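Local structure of chorismate synthase (Aquifex aeolicus, 1Q1L) at residues Y297-N302 with N313-V318. The protein catalyses the last step of chorismate biosynthesis, eliminating phosphate from 5-enolpyruvylshikimate-3-phosphate to give chorismate, with reduced FMN as cofactor. Sequence-based numbering, arbitrary orientation.
Sequences YFRHSN and NGMPIV
Asn302 reaches across to Pro316, and its ND2 gives a hydrogen bond to Pro316 O at 2.7 Å. The N-H...O angle is 155°, with the acceptor close to the Asn302 amide plane. With CG of Asn302 anti to the backbone N (chi1 -166°), the Asn302 and Met315 side chains run alongside in opposite senses, OD1 coming to 3.5 Å from CB of selenomethionine Met315. Met315, bent at chi2 and chi3, curls over Arg299: its CG rests on Arg299 CG at 3.6 Å, and its CE lies 3.4 Å from Arg299 O. Arg299 and Asn313 cross at about a right angle, the Asn313 amide tilted over one guanidinium face toward the rim, the two planes 52° apart. Asn313 ND2 and Arg299 NH2 are both donors, 3.2 Å apart and not bonded to each other. Arg299 NH1 donates to water 1 at the guanidinium edge; a second water can donate to Asn302 OD1 or Asn313 OD1, though it has more acceptors in reach than protons. The contact joins the end of the two-stranded hairpin 289-292/296-299 to the entry of strand 317-323, part of a five-stranded antiparallel sheet in this beta-alpha-beta sandwich. Farther out, Arg299 NE forms a salt bridge with Glu308, which would probably fix the guanidinium's rotation. Asn302 is gripped from outside too: ND2 also bonds Phe184 O, while OD1 takes Gly306 N. An alanine at Asn302 would probably leave Pro316 O and Phe184 O without their shared donor and Gly306 N without this acceptor. Ser120 of a second subunit packs against Arg299 and Asn313.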
loop_
_atom_site.group_PDB
_atom_site.type_symbol
_atom_site.label_atom_id
_atom_site.label_comp_id
_atom_site.label_asym_id
_atom_site.label_seq_id
_atom_site.Cartn_x
_atom_site.Cartn_y
_atom_site.Cartn_z
ATOM N N TYR A 297 13.473 22.692 -22.815
ATOM C CA TYR A 297 14.752 22.119 -22.412
ATOM C C TYR A 297 14.957 20.673 -22.859
ATOM O O TYR A 297 14.004 19.924 -23.058
ATOM C CB TYR A 297 14.901 22.202 -20.891
ATOM C CG TYR A 297 14.976 23.617 -20.361
ATOM C CD1 TYR A 297 16.156 24.356 -20.448
ATOM C CD2 TYR A 297 13.858 24.225 -19.787
ATOM C CE1 TYR A 297 16.224 25.669 -19.974
ATOM C CE2 TYR A 297 13.912 25.533 -19.313
ATOM C CZ TYR A 297 15.097 26.249 -19.409
ATOM O OH TYR A 297 15.145 27.543 -18.941
ATOM N N PHE A 298 16.221 20.302 -23.028
ATOM C CA PHE A 298 16.605 18.955 -23.422
ATOM C C PHE A 298 18.079 18.770 -23.085
ATOM O O PHE A 298 18.706 19.676 -22.531
ATOM C CB PHE A 298 16.355 18.714 -24.917
ATOM C CG PHE A 298 17.052 19.690 -25.828
ATOM C CD1 PHE A 298 16.538 20.966 -26.028
ATOM C CD2 PHE A 298 18.223 19.325 -26.492
ATOM C CE1 PHE A 298 17.173 21.867 -26.877
ATOM C CE2 PHE A 298 18.872 20.219 -27.345
ATOM C CZ PHE A 298 18.346 21.494 -27.540
ATOM N N ARG A 299 18.629 17.601 -23.392
ATOM C CA ARG A 299 20.037 17.327 -23.093
ATOM C C ARG A 299 20.786 16.968 -24.373
ATOM O O ARG A 299 20.184 16.465 -25.319
ATOM C CB ARG A 299 20.145 16.174 -22.084
ATOM C CG ARG A 299 19.331 16.375 -20.802
ATOM C CD ARG A 299 19.872 17.506 -19.937
ATOM N NE ARG A 299 19.148 17.629 -18.671
ATOM C CZ ARG A 299 17.873 17.998 -18.564
ATOM N NH1 ARG A 299 17.165 18.288 -19.649
ATOM N NH2 ARG A 299 17.300 18.080 -17.370
ATOM N N HIS A 300 22.094 17.218 -24.397
ATOM C CA HIS A 300 22.904 16.927 -25.579
ATOM C C HIS A 300 23.479 15.512 -25.610
ATOM O O HIS A 300 24.020 15.072 -26.626
ATOM C CB HIS A 300 24.019 17.966 -25.713
ATOM C CG HIS A 300 23.516 19.330 -26.074
ATOM N ND1 HIS A 300 22.900 19.599 -27.278
ATOM C CD2 HIS A 300 23.488 20.487 -25.371
ATOM C CE1 HIS A 300 22.511 20.862 -27.300
ATOM N NE2 HIS A 300 22.854 21.422 -26.154
ATOM N N SER A 301 23.367 14.811 -24.486
ATOM C CA SER A 301 23.817 13.428 -24.374
ATOM C C SER A 301 22.888 12.787 -23.342
ATOM O O SER A 301 22.102 13.490 -22.704
ATOM C CB SER A 301 25.274 13.351 -23.916
ATOM O OG SER A 301 25.456 14.024 -22.688
ATOM N N ASN A 302 22.971 11.471 -23.170
ATOM C CA ASN A 302 22.080 10.808 -22.227
ATOM C C ASN A 302 22.745 9.705 -21.412
ATOM O O ASN A 302 22.285 8.562 -21.397
ATOM C CB ASN A 302 20.864 10.258 -22.987
ATOM C CG ASN A 302 19.729 9.847 -22.065
ATOM O OD1 ASN A 302 19.561 10.402 -20.981
ATOM N ND2 ASN A 302 18.930 8.886 -22.510
ATOM N N ASN A 313 13.777 12.754 -17.269
ATOM C CA ASN A 313 14.429 13.842 -18.016
ATOM C C ASN A 313 13.767 14.393 -19.265
ATOM O O ASN A 313 13.975 15.547 -19.635
ATOM C CB ASN A 313 15.827 13.379 -18.463
ATOM C CG ASN A 313 16.916 14.095 -17.750
ATOM O OD1 ASN A 313 18.099 13.829 -17.963
ATOM N ND2 ASN A 313 16.529 15.022 -16.886
ATOM N N GLY A 314 13.014 13.553 -19.946
ATOM C CA GLY A 314 12.420 13.974 -21.189
ATOM C C GLY A 314 13.288 13.273 -22.209
ATOM O O GLY A 314 12.880 13.081 -23.345
HETATM N N MSE A 315 14.498 12.892 -21.799
HETATM C CA MSE A 315 15.406 12.168 -22.678
HETATM C C MSE A 315 14.950 10.710 -22.640
HETATM O O MSE A 315 14.134 10.329 -21.794
HETATM C CB MSE A 315 16.857 12.274 -22.188
HETATM C CG MSE A 315 17.466 13.676 -22.313
HETATM SE SE MSE A 315 17.404 14.359 -24.140
HETATM C CE MSE A 315 18.901 13.371 -24.867
ATOM N N PRO A 316 15.460 9.877 -23.555
ATOM C CA PRO A 316 15.049 8.471 -23.557
ATOM C C PRO A 316 15.406 7.781 -22.249
ATOM O O PRO A 316 16.489 8.009 -21.690
ATOM C CB PRO A 316 15.836 7.879 -24.729
ATOM C CG PRO A 316 16.035 9.053 -25.638
ATOM C CD PRO A 316 16.372 10.159 -24.676
ATOM N N ILE A 317 14.492 6.956 -21.749
ATOM C CA ILE A 317 14.767 6.202 -20.529
ATOM C C ILE A 317 15.571 5.003 -21.006
ATOM O O ILE A 317 15.150 4.289 -21.920
ATOM C CB ILE A 317 13.481 5.681 -19.858
ATOM C CG1 ILE A 317 12.546 6.847 -19.540
ATOM C CG2 ILE A 317 13.843 4.896 -18.607
ATOM C CD1 ILE A 317 13.164 7.923 -18.672
ATOM N N VAL A 318 16.730 4.783 -20.408
ATOM C CA VAL A 318 17.565 3.666 -20.827
ATOM C C VAL A 318 18.014 2.871 -19.630
ATOM O O VAL A 318 18.632 3.407 -18.709
ATOM C CB VAL A 318 18.796 4.152 -21.605
ATOM C CG1 VAL A 318 19.688 2.960 -21.980
ATOM C CG2 VAL A 318 18.352 4.895 -22.848
HETATM O O HOH W 1 14.631 18.667 -18.359
HETATM O O HOH W 2 19.874 12.717 -19.776
#